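PDB 3IHV: SusD homolog from Bacteroides thetaiotaomicron VPI-5482, which probably binds glycans at the cell surface as an outer-membrane member of the SusD family, which typically works alongside a partner TonB-dependent transporter. Local coordinates for residues M126-L131 with V138-S143; Q184-E187 with F193-G196; V400-A405 with N424-R429; L408-H413 with S450-V455; R521-D524 with N530-P533. All blocks are in the same frame, centred on the assembly; numbering follows the deposited sequence.

Interaction 1: M126-L131 with V138-S143; sequences MFYFEL and VVLMTS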
# COMPACT_ATOMS: atom_id res chain seq x y z
N MSE A 126 5.11 -10.94 4.15
CA MSE A 126 4.63 -9.58 3.96
C MSE A 126 5.35 -8.63 4.95
O MSE A 126 5.80 -7.55 4.56
CB MSE A 126 3.11 -9.53 4.14
CG MSE A 126 2.52 -8.18 3.85
SE MSE A 126 0.57 -8.40 3.93
CE MSE A 126 -0.01 -6.56 4.28
N PHE A 127 5.47 -9.04 6.22
CA PHE A 127 6.12 -8.20 7.24
C PHE A 127 7.61 -8.02 6.91
O PHE A 127 8.13 -6.90 6.93
CB PHE A 127 6.00 -8.78 8.64
CG PHE A 127 4.58 -8.98 9.11
CD1 PHE A 127 3.53 -8.17 8.68
CD2 PHE A 127 4.29 -10.01 9.98
CE1 PHE A 127 2.23 -8.37 9.15
CE2 PHE A 127 3.01 -10.20 10.42
CZ PHE A 127 2.00 -9.41 10.01
N TYR A 128 8.28 -9.11 6.55
CA TYR A 128 9.69 -9.01 6.15
C TYR A 128 9.88 -8.21 4.88
O TYR A 128 10.91 -7.56 4.71
CB TYR A 128 10.40 -10.34 6.02
CG TYR A 128 10.91 -10.87 7.34
CD1 TYR A 128 11.99 -10.31 7.96
CD2 TYR A 128 10.27 -11.93 7.97
CE1 TYR A 128 12.45 -10.78 9.17
CE2 TYR A 128 10.72 -12.41 9.17
CZ TYR A 128 11.81 -11.84 9.76
OH TYR A 128 12.23 -12.33 10.96
N PHE A 129 8.90 -8.27 3.96
CA PHE A 129 9.00 -7.49 2.74
C PHE A 129 9.01 -6.02 3.07
O PHE A 129 9.80 -5.27 2.53
CB PHE A 129 7.83 -7.83 1.79
CG PHE A 129 7.87 -7.07 0.47
CD1 PHE A 129 9.04 -6.95 -0.26
CD2 PHE A 129 6.73 -6.57 -0.08
CE1 PHE A 129 9.09 -6.29 -1.45
CE2 PHE A 129 6.78 -5.91 -1.32
CZ PHE A 129 7.96 -5.80 -2.00
N GLU A 130 8.06 -5.58 3.92
CA GLU A 130 8.03 -4.19 4.35
C GLU A 130 9.34 -3.80 5.01
O GLU A 130 9.88 -2.73 4.73
CB GLU A 130 6.86 -3.87 5.30
CG GLU A 130 5.49 -3.96 4.66
CD GLU A 130 5.10 -2.75 3.79
OE1 GLU A 130 6.00 -2.09 3.22
OE2 GLU A 130 3.88 -2.48 3.64
N LEU A 131 9.85 -4.66 5.89
CA LEU A 131 11.10 -4.35 6.59
C LEU A 131 12.24 -4.20 5.60
O LEU A 131 12.99 -3.22 5.62
CB LEU A 131 11.50 -5.43 7.61
CG LEU A 131 10.80 -5.43 8.96
CD1 LEU A 131 11.12 -6.71 9.76
CD2 LEU A 131 11.20 -4.15 9.75
N VAL A 138 18.16 -5.44 7.76
CA VAL A 138 17.31 -5.81 8.87
C VAL A 138 17.75 -7.17 9.44
O VAL A 138 18.55 -7.91 8.85
CB VAL A 138 15.83 -5.78 8.45
CG1 VAL A 138 15.41 -4.32 7.88
CG2 VAL A 138 15.48 -6.95 7.52
N VAL A 139 17.23 -7.44 10.63
CA VAL A 139 17.50 -8.69 11.32
C VAL A 139 16.48 -9.76 10.93
O VAL A 139 15.24 -9.52 10.95
CB VAL A 139 17.42 -8.53 12.87
CG1 VAL A 139 17.74 -9.85 13.57
CG2 VAL A 139 18.36 -7.46 13.36
N LEU A 140 16.99 -10.95 10.61
CA LEU A 140 16.15 -12.13 10.45
C LEU A 140 15.93 -12.69 11.85
O LEU A 140 16.80 -13.38 12.40
CB LEU A 140 16.79 -13.19 9.56
CG LEU A 140 16.75 -12.91 8.07
CD1 LEU A 140 17.60 -13.88 7.24
CD2 LEU A 140 15.29 -12.95 7.61
N MSE A 141 14.76 -12.38 12.43
CA MSE A 141 14.36 -12.81 13.77
C MSE A 141 13.55 -14.08 13.58
O MSE A 141 12.30 -14.04 13.50
CB MSE A 141 13.54 -11.70 14.45
CG MSE A 141 13.43 -11.82 15.91
SE MSE A 141 15.11 -11.46 16.84
CE MSE A 141 15.27 -9.60 16.54
N THR A 142 14.25 -15.20 13.53
CA THR A 142 13.63 -16.44 13.07
C THR A 142 12.88 -17.28 14.04
O THR A 142 12.28 -18.31 13.65
CB THR A 142 14.66 -17.29 12.35
OG1 THR A 142 15.78 -17.48 13.20
CG2 THR A 142 15.08 -16.57 11.06
N SER A 143 12.88 -16.88 15.30
CA SER A 143 12.12 -17.60 16.32
C SER A 143 11.74 -16.66 17.43
O SER A 143 12.31 -15.57 17.57
CB SER A 143 12.93 -18.76 16.87
OG SER A 143 13.99 -18.30 17.68

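Interaction 2: Q184-E187 with F193-G196; sequences QYRE and FSKG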
# COMPACT_ATOMS: atom_id res chain seq x y z
N GLN A 184 -13.17 -24.73 -0.33
CA GLN A 184 -14.26 -25.34 0.40
C GLN A 184 -13.77 -25.92 1.73
O GLN A 184 -14.42 -26.78 2.30
CB GLN A 184 -15.03 -26.35 -0.48
CG GLN A 184 -15.78 -25.60 -1.66
CD GLN A 184 -16.79 -26.47 -2.42
OE1 GLN A 184 -17.23 -27.51 -1.93
NE2 GLN A 184 -17.16 -26.03 -3.62
N TYR A 185 -12.63 -25.43 2.23
CA TYR A 185 -12.09 -25.84 3.56
C TYR A 185 -12.41 -24.82 4.66
O TYR A 185 -12.92 -25.17 5.74
CB TYR A 185 -10.59 -26.03 3.48
CG TYR A 185 -10.19 -27.01 2.42
CD1 TYR A 185 -10.44 -28.36 2.57
CD2 TYR A 185 -9.53 -26.58 1.27
CE1 TYR A 185 -10.07 -29.27 1.57
CE2 TYR A 185 -9.17 -27.48 0.29
CZ TYR A 185 -9.43 -28.79 0.44
OH TYR A 185 -9.04 -29.65 -0.57
N ARG A 186 -12.12 -23.56 4.40
CA ARG A 186 -12.36 -22.48 5.35
C ARG A 186 -13.82 -21.96 5.26
O ARG A 186 -14.35 -21.80 4.19
CB ARG A 186 -11.36 -21.37 5.13
CG ARG A 186 -9.89 -21.79 5.47
CD ARG A 186 -8.92 -20.69 5.16
NE ARG A 186 -8.88 -20.42 3.73
CZ ARG A 186 -8.05 -19.57 3.15
NH1 ARG A 186 -7.19 -18.90 3.87
NH2 ARG A 186 -8.10 -19.37 1.84
N GLU A 187 -14.47 -21.70 6.38
CA GLU A 187 -15.86 -21.21 6.27
C GLU A 187 -15.91 -19.85 5.59
O GLU A 187 -16.85 -19.56 4.88
CB GLU A 187 -16.58 -21.19 7.61
CG GLU A 187 -15.94 -20.37 8.69
CD GLU A 187 -16.86 -20.18 9.91
OE1 GLU A 187 -18.06 -20.58 9.83
OE2 GLU A 187 -16.37 -19.63 10.93
N PHE A 193 -5.42 -14.38 3.46
CA PHE A 193 -4.61 -14.88 2.37
C PHE A 193 -5.19 -16.14 1.71
O PHE A 193 -5.56 -17.12 2.38
CB PHE A 193 -3.18 -15.22 2.84
CG PHE A 193 -2.21 -14.08 2.71
CD1 PHE A 193 -1.65 -13.79 1.47
CD2 PHE A 193 -1.86 -13.31 3.79
CE1 PHE A 193 -0.76 -12.74 1.31
CE2 PHE A 193 -0.96 -12.25 3.64
CZ PHE A 193 -0.40 -11.98 2.40
N SER A 194 -5.17 -16.11 0.39
CA SER A 194 -5.50 -17.22 -0.48
C SER A 194 -4.41 -17.24 -1.56
O SER A 194 -3.59 -16.33 -1.61
CB SER A 194 -6.87 -17.10 -1.09
OG SER A 194 -7.87 -17.33 -0.09
N LYS A 195 -4.45 -18.23 -2.43
CA LYS A 195 -3.36 -18.43 -3.40
C LYS A 195 -3.09 -17.23 -4.29
O LYS A 195 -1.92 -16.93 -4.59
CB LYS A 195 -3.60 -19.67 -4.27
CG LYS A 195 -2.29 -20.14 -4.89
CD LYS A 195 -2.44 -21.16 -6.01
CE LYS A 195 -3.12 -22.43 -5.62
NZ LYS A 195 -2.35 -23.28 -4.64
N GLY A 196 -4.15 -16.56 -4.72
CA GLY A 196 -3.99 -15.39 -5.60
C GLY A 196 -3.16 -14.30 -4.97
O GLY A 196 -2.28 -13.74 -5.61

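Interaction 3: V400-A405 with N424-R429; sequences VLLLYA and NAVRRR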
# COMPACT_ATOMS: atom_id res chain seq x y z
N VAL A 400 -0.94 -6.44 -10.08
CA VAL A 400 -0.26 -7.63 -10.55
C VAL A 400 -0.22 -7.68 -12.09
O VAL A 400 0.82 -8.01 -12.65
CB VAL A 400 -0.85 -8.94 -9.99
CG1 VAL A 400 -0.04 -10.15 -10.52
CG2 VAL A 400 -0.86 -8.93 -8.42
N LEU A 401 -1.31 -7.31 -12.76
CA LEU A 401 -1.27 -7.27 -14.23
C LEU A 401 -0.17 -6.30 -14.69
O LEU A 401 0.59 -6.60 -15.60
CB LEU A 401 -2.60 -6.85 -14.86
CG LEU A 401 -3.72 -7.89 -14.77
CD1 LEU A 401 -5.09 -7.33 -15.24
CD2 LEU A 401 -3.37 -9.17 -15.53
N LEU A 402 -0.10 -5.15 -14.04
CA LEU A 402 0.91 -4.16 -14.45
C LEU A 402 2.33 -4.69 -14.15
O LEU A 402 3.26 -4.49 -14.95
CB LEU A 402 0.66 -2.82 -13.79
CG LEU A 402 -0.62 -2.10 -14.24
CD1 LEU A 402 -0.81 -0.75 -13.56
CD2 LEU A 402 -0.62 -1.91 -15.75
N LEU A 403 2.49 -5.40 -13.01
CA LEU A 403 3.79 -6.01 -12.68
C LEU A 403 4.19 -7.05 -13.71
O LEU A 403 5.38 -7.19 -14.05
CB LEU A 403 3.77 -6.65 -11.29
CG LEU A 403 3.71 -5.68 -10.12
CD1 LEU A 403 3.44 -6.43 -8.82
CD2 LEU A 403 5.06 -4.89 -10.04
N TYR A 404 3.20 -7.83 -14.15
CA TYR A 404 3.43 -8.84 -15.17
C TYR A 404 3.96 -8.19 -16.45
O TYR A 404 5.00 -8.60 -17.00
CB TYR A 404 2.12 -9.59 -15.41
CG TYR A 404 2.15 -10.78 -16.35
CD1 TYR A 404 3.25 -11.64 -16.41
CD2 TYR A 404 1.03 -11.10 -17.12
CE1 TYR A 404 3.25 -12.75 -17.25
CE2 TYR A 404 1.03 -12.21 -17.94
CZ TYR A 404 2.14 -13.04 -17.99
OH TYR A 404 2.12 -14.15 -18.82
N ALA A 405 3.29 -7.12 -16.89
CA ALA A 405 3.72 -6.41 -18.07
C ALA A 405 5.11 -5.85 -17.87
O ALA A 405 5.98 -6.00 -18.76
CB ALA A 405 2.76 -5.28 -18.42
N ASN A 424 -3.12 -3.62 -21.38
CA ASN A 424 -4.36 -3.19 -22.08
C ASN A 424 -5.63 -3.60 -21.33
O ASN A 424 -6.62 -2.88 -21.38
CB ASN A 424 -4.34 -3.59 -23.54
CG ASN A 424 -3.39 -2.73 -24.36
OD1 ASN A 424 -3.09 -1.59 -23.96
ND2 ASN A 424 -2.91 -3.26 -25.47
N ALA A 425 -5.58 -4.69 -20.55
CA ALA A 425 -6.75 -5.06 -19.74
C ALA A 425 -7.01 -3.97 -18.74
O ALA A 425 -8.17 -3.55 -18.52
CB ALA A 425 -6.55 -6.38 -19.01
N VAL A 426 -5.92 -3.51 -18.12
CA VAL A 426 -6.00 -2.43 -17.15
C VAL A 426 -6.48 -1.10 -17.79
O VAL A 426 -7.36 -0.43 -17.25
CB VAL A 426 -4.69 -2.24 -16.40
CG1 VAL A 426 -4.77 -0.99 -15.52
CG2 VAL A 426 -4.41 -3.49 -15.57
N ARG A 427 -5.93 -0.75 -18.94
CA ARG A 427 -6.33 0.47 -19.65
C ARG A 427 -7.82 0.42 -20.07
O ARG A 427 -8.56 1.40 -19.94
CB ARG A 427 -5.52 0.63 -20.93
CG ARG A 427 -4.00 0.66 -20.83
CD ARG A 427 -3.42 1.95 -20.65
NE ARG A 427 -3.85 2.92 -21.67
CZ ARG A 427 -3.87 4.23 -21.42
NH1 ARG A 427 -3.44 4.69 -20.24
NH2 ARG A 427 -4.33 5.08 -22.33
N ARG A 428 -8.26 -0.73 -20.58
CA ARG A 428 -9.64 -0.84 -21.02
C ARG A 428 -10.61 -0.64 -19.86
O ARG A 428 -11.60 0.06 -19.96
CB ARG A 428 -9.84 -2.21 -21.69
CG ARG A 428 -9.11 -2.27 -23.03
CD ARG A 428 -9.07 -3.66 -23.60
NE ARG A 428 -8.38 -3.70 -24.87
CZ ARG A 428 -8.31 -4.78 -25.66
NH1 ARG A 428 -8.88 -5.93 -25.31
NH2 ARG A 428 -7.65 -4.71 -26.81
N ARG A 429 -10.33 -1.29 -18.74
CA ARG A 429 -11.21 -1.12 -17.59
C ARG A 429 -11.17 0.37 -17.17
O ARG A 429 -12.22 0.94 -16.82
CB ARG A 429 -10.77 -2.06 -16.46
CG ARG A 429 -11.76 -2.22 -15.33
CD ARG A 429 -11.61 -1.16 -14.26
NE ARG A 429 -10.38 -1.29 -13.53
CZ ARG A 429 -10.18 -2.06 -12.46
NH1 ARG A 429 -11.16 -2.82 -11.97
NH2 ARG A 429 -9.00 -2.04 -11.87

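Interaction 4: L408-H413 with S450-V455; sequences LNEWKH and SFREAV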
# COMPACT_ATOMS: atom_id res chain seq x y z
N LEU A 408 7.79 -8.82 -17.70
CA LEU A 408 8.01 -9.40 -19.02
C LEU A 408 8.90 -8.51 -19.88
O LEU A 408 9.83 -8.97 -20.54
CB LEU A 408 6.68 -9.62 -19.75
CG LEU A 408 5.84 -10.82 -19.29
CD1 LEU A 408 4.44 -10.73 -19.87
CD2 LEU A 408 6.56 -12.09 -19.75
N ASN A 409 8.62 -7.21 -19.86
CA ASN A 409 9.39 -6.26 -20.69
C ASN A 409 10.82 -6.20 -20.22
O ASN A 409 11.73 -6.14 -21.03
CB ASN A 409 8.72 -4.89 -20.63
CG ASN A 409 9.43 -3.85 -21.45
OD1 ASN A 409 9.63 -4.03 -22.65
ND2 ASN A 409 9.75 -2.72 -20.83
N GLU A 410 11.03 -6.25 -18.90
CA GLU A 410 12.38 -6.21 -18.37
C GLU A 410 13.15 -7.49 -18.73
O GLU A 410 14.30 -7.46 -19.19
CB GLU A 410 12.37 -6.04 -16.85
CG GLU A 410 11.79 -4.76 -16.34
CD GLU A 410 12.57 -3.49 -16.73
OE1 GLU A 410 13.78 -3.58 -17.09
OE2 GLU A 410 11.92 -2.41 -16.67
N TRP A 411 12.50 -8.64 -18.52
CA TRP A 411 13.16 -9.92 -18.82
C TRP A 411 13.46 -10.15 -20.31
O TRP A 411 14.60 -10.52 -20.69
CB TRP A 411 12.30 -11.03 -18.23
CG TRP A 411 12.60 -12.37 -18.63
CD1 TRP A 411 13.83 -12.93 -18.86
CD2 TRP A 411 11.65 -13.43 -18.76
NE1 TRP A 411 13.68 -14.24 -19.20
CE2 TRP A 411 12.36 -14.58 -19.13
CE3 TRP A 411 10.27 -13.51 -18.60
CZ2 TRP A 411 11.74 -15.81 -19.36
CZ3 TRP A 411 9.63 -14.72 -18.83
CH2 TRP A 411 10.37 -15.87 -19.20
N LYS A 412 12.46 -9.90 -21.14
CA LYS A 412 12.57 -10.11 -22.58
C LYS A 412 13.15 -8.93 -23.33
O LYS A 412 13.38 -9.05 -24.53
CB LYS A 412 11.19 -10.36 -23.17
CG LYS A 412 10.31 -11.40 -22.46
CD LYS A 412 10.73 -12.76 -22.70
CE LYS A 412 9.60 -13.72 -22.34
NZ LYS A 412 10.02 -15.12 -22.60
N HIS A 413 13.39 -7.81 -22.65
CA HIS A 413 13.91 -6.60 -23.28
C HIS A 413 13.01 -6.12 -24.40
O HIS A 413 13.44 -5.88 -25.51
CB HIS A 413 15.34 -6.85 -23.79
CG HIS A 413 16.24 -7.34 -22.71
ND1 HIS A 413 16.58 -6.56 -21.62
CD2 HIS A 413 16.87 -8.53 -22.54
CE1 HIS A 413 17.37 -7.25 -20.82
NE2 HIS A 413 17.57 -8.45 -21.36
N SER A 450 10.26 2.64 -24.27
CA SER A 450 8.99 3.31 -24.29
C SER A 450 7.90 2.50 -23.59
O SER A 450 6.98 3.07 -22.99
CB SER A 450 8.61 3.72 -25.72
OG SER A 450 8.45 2.60 -26.59
N PHE A 451 7.98 1.17 -23.66
CA PHE A 451 7.00 0.35 -22.93
C PHE A 451 7.22 0.50 -21.43
O PHE A 451 6.26 0.62 -20.64
CB PHE A 451 7.09 -1.10 -23.37
CG PHE A 451 5.97 -1.92 -22.88
CD1 PHE A 451 4.81 -2.05 -23.64
CD2 PHE A 451 6.07 -2.60 -21.67
CE1 PHE A 451 3.75 -2.85 -23.19
CE2 PHE A 451 5.05 -3.41 -21.22
CZ PHE A 451 3.88 -3.52 -21.97
N ARG A 452 8.48 0.53 -21.03
CA ARG A 452 8.83 0.74 -19.64
C ARG A 452 8.23 2.05 -19.11
O ARG A 452 7.62 2.09 -18.02
CB ARG A 452 10.34 0.74 -19.47
CG ARG A 452 10.75 1.05 -18.00
CD ARG A 452 12.23 1.14 -17.82
NE ARG A 452 12.89 -0.11 -18.05
CZ ARG A 452 13.71 -0.37 -19.06
NH1 ARG A 452 14.03 0.54 -19.98
NH2 ARG A 452 14.22 -1.58 -19.17
N GLU A 453 8.38 3.12 -19.90
CA GLU A 453 7.87 4.44 -19.54
C GLU A 453 6.36 4.37 -19.44
O GLU A 453 5.77 4.91 -18.46
CB GLU A 453 8.32 5.49 -20.57
N ALA A 454 5.71 3.66 -20.38
CA ALA A 454 4.25 3.53 -20.36
C ALA A 454 3.77 2.80 -19.14
O ALA A 454 2.77 3.22 -18.52
CB ALA A 454 3.71 2.80 -21.66
N VAL A 455 4.46 1.73 -18.76
CA VAL A 455 4.01 0.93 -17.60
C VAL A 455 4.24 1.70 -16.30
O VAL A 455 3.39 1.69 -15.40
CB VAL A 455 4.69 -0.44 -17.48
CG1 VAL A 455 4.05 -1.26 -16.31
CG2 VAL A 455 4.59 -1.22 -18.75

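Interaction 5: R521-D524 with N530-P533; sequences RDMD and NQNP. With EDO (1,2-ethanediol), chain J; EDO (1,2-ethanediol), chain I.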
# COMPACT_ATOMS: atom_id res chain seq x y z
N ARG A 521 16.78 4.15 18.64
CA ARG A 521 16.63 3.34 19.84
C ARG A 521 17.25 1.97 19.64
O ARG A 521 17.92 1.46 20.52
CB ARG A 521 15.16 3.14 20.20
CG ARG A 521 14.96 2.24 21.45
CD ARG A 521 13.50 1.73 21.60
NE ARG A 521 13.40 0.56 22.51
CZ ARG A 521 13.38 -0.73 22.15
NH1 ARG A 521 13.46 -1.14 20.88
NH2 ARG A 521 13.28 -1.66 23.10
N ASP A 522 17.01 1.37 18.47
CA ASP A 522 17.57 0.05 18.16
C ASP A 522 19.05 0.08 17.88
O ASP A 522 19.79 -0.80 18.30
CB ASP A 522 16.75 -0.61 17.05
CG ASP A 522 15.29 -0.73 17.44
OD1 ASP A 522 14.95 -1.72 18.12
OD2 ASP A 522 14.50 0.19 17.22
N MSE A 523 19.52 1.14 17.22
CA MSE A 523 20.96 1.34 17.03
C MSE A 523 21.66 1.35 18.37
O MSE A 523 22.71 0.70 18.56
CB MSE A 523 21.22 2.69 16.32
CG MSE A 523 20.75 2.74 14.87
SE MSE A 523 21.78 1.54 13.71
CE MSE A 523 23.52 1.95 14.25
N ASP A 524 21.08 2.10 19.31
CA ASP A 524 21.62 2.24 20.65
C ASP A 524 21.65 0.94 21.47
O ASP A 524 22.46 0.82 22.38
CB ASP A 524 20.83 3.30 21.44
CG ASP A 524 21.06 4.72 20.92
OD1 ASP A 524 21.98 4.96 20.14
OD2 ASP A 524 20.30 5.61 21.30
N ASN A 530 24.79 -1.35 11.92
CA ASN A 530 25.27 -0.23 11.14
C ASN A 530 24.03 0.53 10.69
O ASN A 530 23.02 -0.06 10.26
CB ASN A 530 26.05 -0.69 9.91
CG ASN A 530 27.44 -1.21 10.25
OD1 ASN A 530 28.12 -0.69 11.17
ND2 ASN A 530 27.91 -2.18 9.47
N GLN A 531 24.10 1.86 10.80
CA GLN A 531 23.06 2.74 10.33
C GLN A 531 23.11 2.79 8.78
O GLN A 531 24.15 2.56 8.19
CB GLN A 531 23.24 4.14 10.94
CG GLN A 531 22.17 5.15 10.52
CD GLN A 531 20.76 4.68 10.79
OE1 GLN A 531 20.13 4.07 9.92
NE2 GLN A 531 20.29 4.87 12.02
N ASN A 532 21.97 3.05 8.18
CA ASN A 532 21.86 3.13 6.72
C ASN A 532 22.64 4.30 6.12
O ASN A 532 22.91 5.27 6.80
CB ASN A 532 20.37 3.17 6.33
CG ASN A 532 19.70 1.83 6.51
OD1 ASN A 532 20.35 0.79 6.37
ND2 ASN A 532 18.41 1.85 6.82
N PRO A 533 22.97 4.21 4.84
CA PRO A 533 23.77 5.26 4.19
C PRO A 533 23.20 6.66 4.38
O PRO A 533 21.98 6.87 4.26
CB PRO A 533 23.77 4.84 2.70
CG PRO A 533 23.65 3.32 2.78
CD PRO A 533 22.67 3.10 3.91
C1 EDO J . 16.67 -4.00 20.23
O1 EDO J . 16.18 -3.90 18.89
C2 EDO J . 15.60 -4.55 21.14
O2 EDO J . 15.03 -5.71 20.54
C1 EDO I . 15.02 -6.33 16.94
O1 EDO I . 13.72 -5.89 17.29
C2 EDO I . 15.53 -5.53 15.79
O2 EDO I . 16.19 -4.35 16.26

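Interaction 1: M126-L131 with V138-S143
Y128 reaches from helix 126-131 to the chain at 138-143 and crosses the side chain of L140 at about a right angle, Y128 CE1 lying 3.9 Å from L140 CD2, which sits oblique to the ring. At the ring's edge, near its plane, V139 O lies 3.5 Å from Y128 CE1. Farther out, the hydroxyl accepts a hydrogen bond from the backbone, M141 N to Y128 OH at 2.9 Å, with a bent N-H...O angle of 131°. Bends at chi2 and chi3 (both 70°) lead the chain of M141, a selenomethionine, away from the tyrosine, so that of its side chain only CB stays near Y128 OH. Nearer the helix end, a methyl of V138 packs on the L131 carbonyl as well as on its side chain, V138 CG1 being 3.5 Å from L131 O and 4.1 Å from L131 CB. Replacing Y128 by an alanine would probably leave M141 N without this acceptor and open a gap between the helix and the returning chain. The contact is buried on helix 107-135: Y128 packs edge-to-face with Y165 of helix 159-176, while Y128 and L131 also rest on I88 of helix 75-101.

Interaction 2: Q184-E187 with F193-G196
The backbones stay well apart, R186 CA and S194 CA being 10.4 Å from each other in the closest pairing, and the long side chain of R186 spans the distance. Its CG lies anti to the carbonyl carbon (chi1 -66°), and a bend at chi3 then presents the guanidinium edge-on to the chain entering helix 195-210. R186 NH1 donates to F193 O at 2.8 Å with an N-H...O angle of 171°, and the carbonyl oxygen lies in the guanidinium plane. Of the bonds between the two segments this is the one of good geometry. R186 NH2 reaches the same F193 O only weakly at 3.4 Å, and makes a second weak bond, 2.8 Å long, to OG of S194, the N-cap residue of that helix. The arginine's main partner is D183, whose OD2 forms a salt bridge with NE; NH1 forms another with E119 OE2 of helix 107-135. A buried guanidinium is thus met by two carboxylates, a carbonyl and a hydroxyl. Its charge is likely to be balanced largely by D183 and E119, and the in-plane bond to F193 O, with these salt bridges, probably sets how the flat group is turned; the S194 bond adds little.

Interaction 3: V400-A405 with N424-R429
L401 and V426 meet where helix 397-412 packs against helix 417-430, two successive antiparallel helices of an alpha-hairpin in the largely helical SusD fold. The short segments cross at -140° with axes 9.7 Å apart, and the nearest CA atoms, those of L401 and V426, are 7.4 Å apart. L401 begins at CB, which touches V426 CG2 at 3.9 Å. Its CG sits anti to the carbonyl carbon (chi1 -72°), and CD1 continues anti to CA (chi2 172°), carrying the branch past the valine: the two side chains slide by each other in opposite directions. At the tip, L401 CD1 is 3.9 Å from the same V426 CG2 and 4.2 Å from A425 CB, so the leucine runs along the valine methyl and ends on the alanine. V426 CG2 is therefore touched by both CB and CD1 of L401. Next along the helix, L402 approaches the valine at about a right angle. The contact is wholly apolar across these segments, and its surroundings close it on further sides: L401 also touches V231 of helix 219-232, while L402 and V426 both reach E462 of helix 448-463. That third helix also supplies E462 OE2 as a salt-bridge partner for R429. On the second leucine, the methyl CD2 of L402 lies 4.1 Å from both CB and CG2 of V426.

Interaction 4: L408-H413 with S450-V455
R452 NE donates to E410 OE2 at 2.9 Å, and its neighbour R452 NH2 donates to E410 OE1, also at 2.9 Å, so the guanidinium takes the carboxylate side-on with one nitrogen for each oxygen. Both bonds are close to straight and both oxygens are met on their syn sides. The fit is not flat, however: the carboxylate and guanidinium planes are turned 38° apart, and NH2 approaches OE1 from well out of the carboxylate plane. R452 NH2 has a second salt-bridge partner in E448 OE2, from the start of its own helix, which places the nitrogen between two acidic groups. With an alanine at R452, E410 and E448 would probably lose the charge they share. The two helices, 397-412 and 448-463, run antiparallel at 158° between their short segments and belong to a bundle with helix 417-430, the helix that separates them in sequence. Inward of the salt bridge, N409 has its CG anti to the backbone N (chi1 -180°), which brings the amide alongside F451, obliquely to the ring: N409 CG is 3.6 Å from F451 CD2, and N409 CB is 3.7 Å from the same ring carbon. The amide nitrogen ND2 is bonded to E448 O, and comes within 3.8 Å of R452 CB. F451 itself packs edge-to-face with Y420 of helix 417-430.

Interaction 5: R521-D524 with N530-P533
Helix 520-525, the last short helix of the SusD chain, is met by the irregular C-terminal tail, and M523 and Q531 carry this surface contact. M523 is a selenomethionine whose chain bends at chi2 (-67°) and again at chi3, which hooks its end round onto the tail backbone: M523 CE is 3.5 Å from Q531 N and 3.9 Å from N530 C, and M523 SE is 3.8 Å from Q531 CA. The glutamine side chain crosses the selenomethionine at about a right angle and places its NE2 3.6 Å from M523 CG, so each side chain reaches the other's base. The packing is of van der Waals kind. One residue earlier, D522 faces another way, toward helix 75-101, and is paired with R521 in a salt bridge; D522 OD1 also accepts a hydrogen bond of 2.6 Å from O1 of a 1,2-ethanediol molecule (chain J), probably a crystallisation additive. On the tail, N532 bonds to N137, F516 O and F135 O, tying the tail to the end of helix 107-135. Q531 OE1 accepts two bonds, from I518 N and from N532 N, the latter at 2.7 Å with the donor tilted 20° from the carbonyl plane.

From the N terminus, interaction 1 joins the last turns of helix 107-135 to the loop that follows, and interaction 2 then closes the loop leading into helix 195-210. They follow in series yet touch through M126 SE and F193 CZ, 4.0 Å apart. Interactions 3 and 4 cross along the chain: both use helix 397-412, first paired with 417-430 and then with 448-463, and their centres lie 13 Å apart, L402 O and V455 CG1 touching at 3.6 Å. Interaction 5 closes the loop after helix 520-525, linking that helix to the tail, and comes back to within about 7 Å of interaction 1 between nearest atoms. None nests within another.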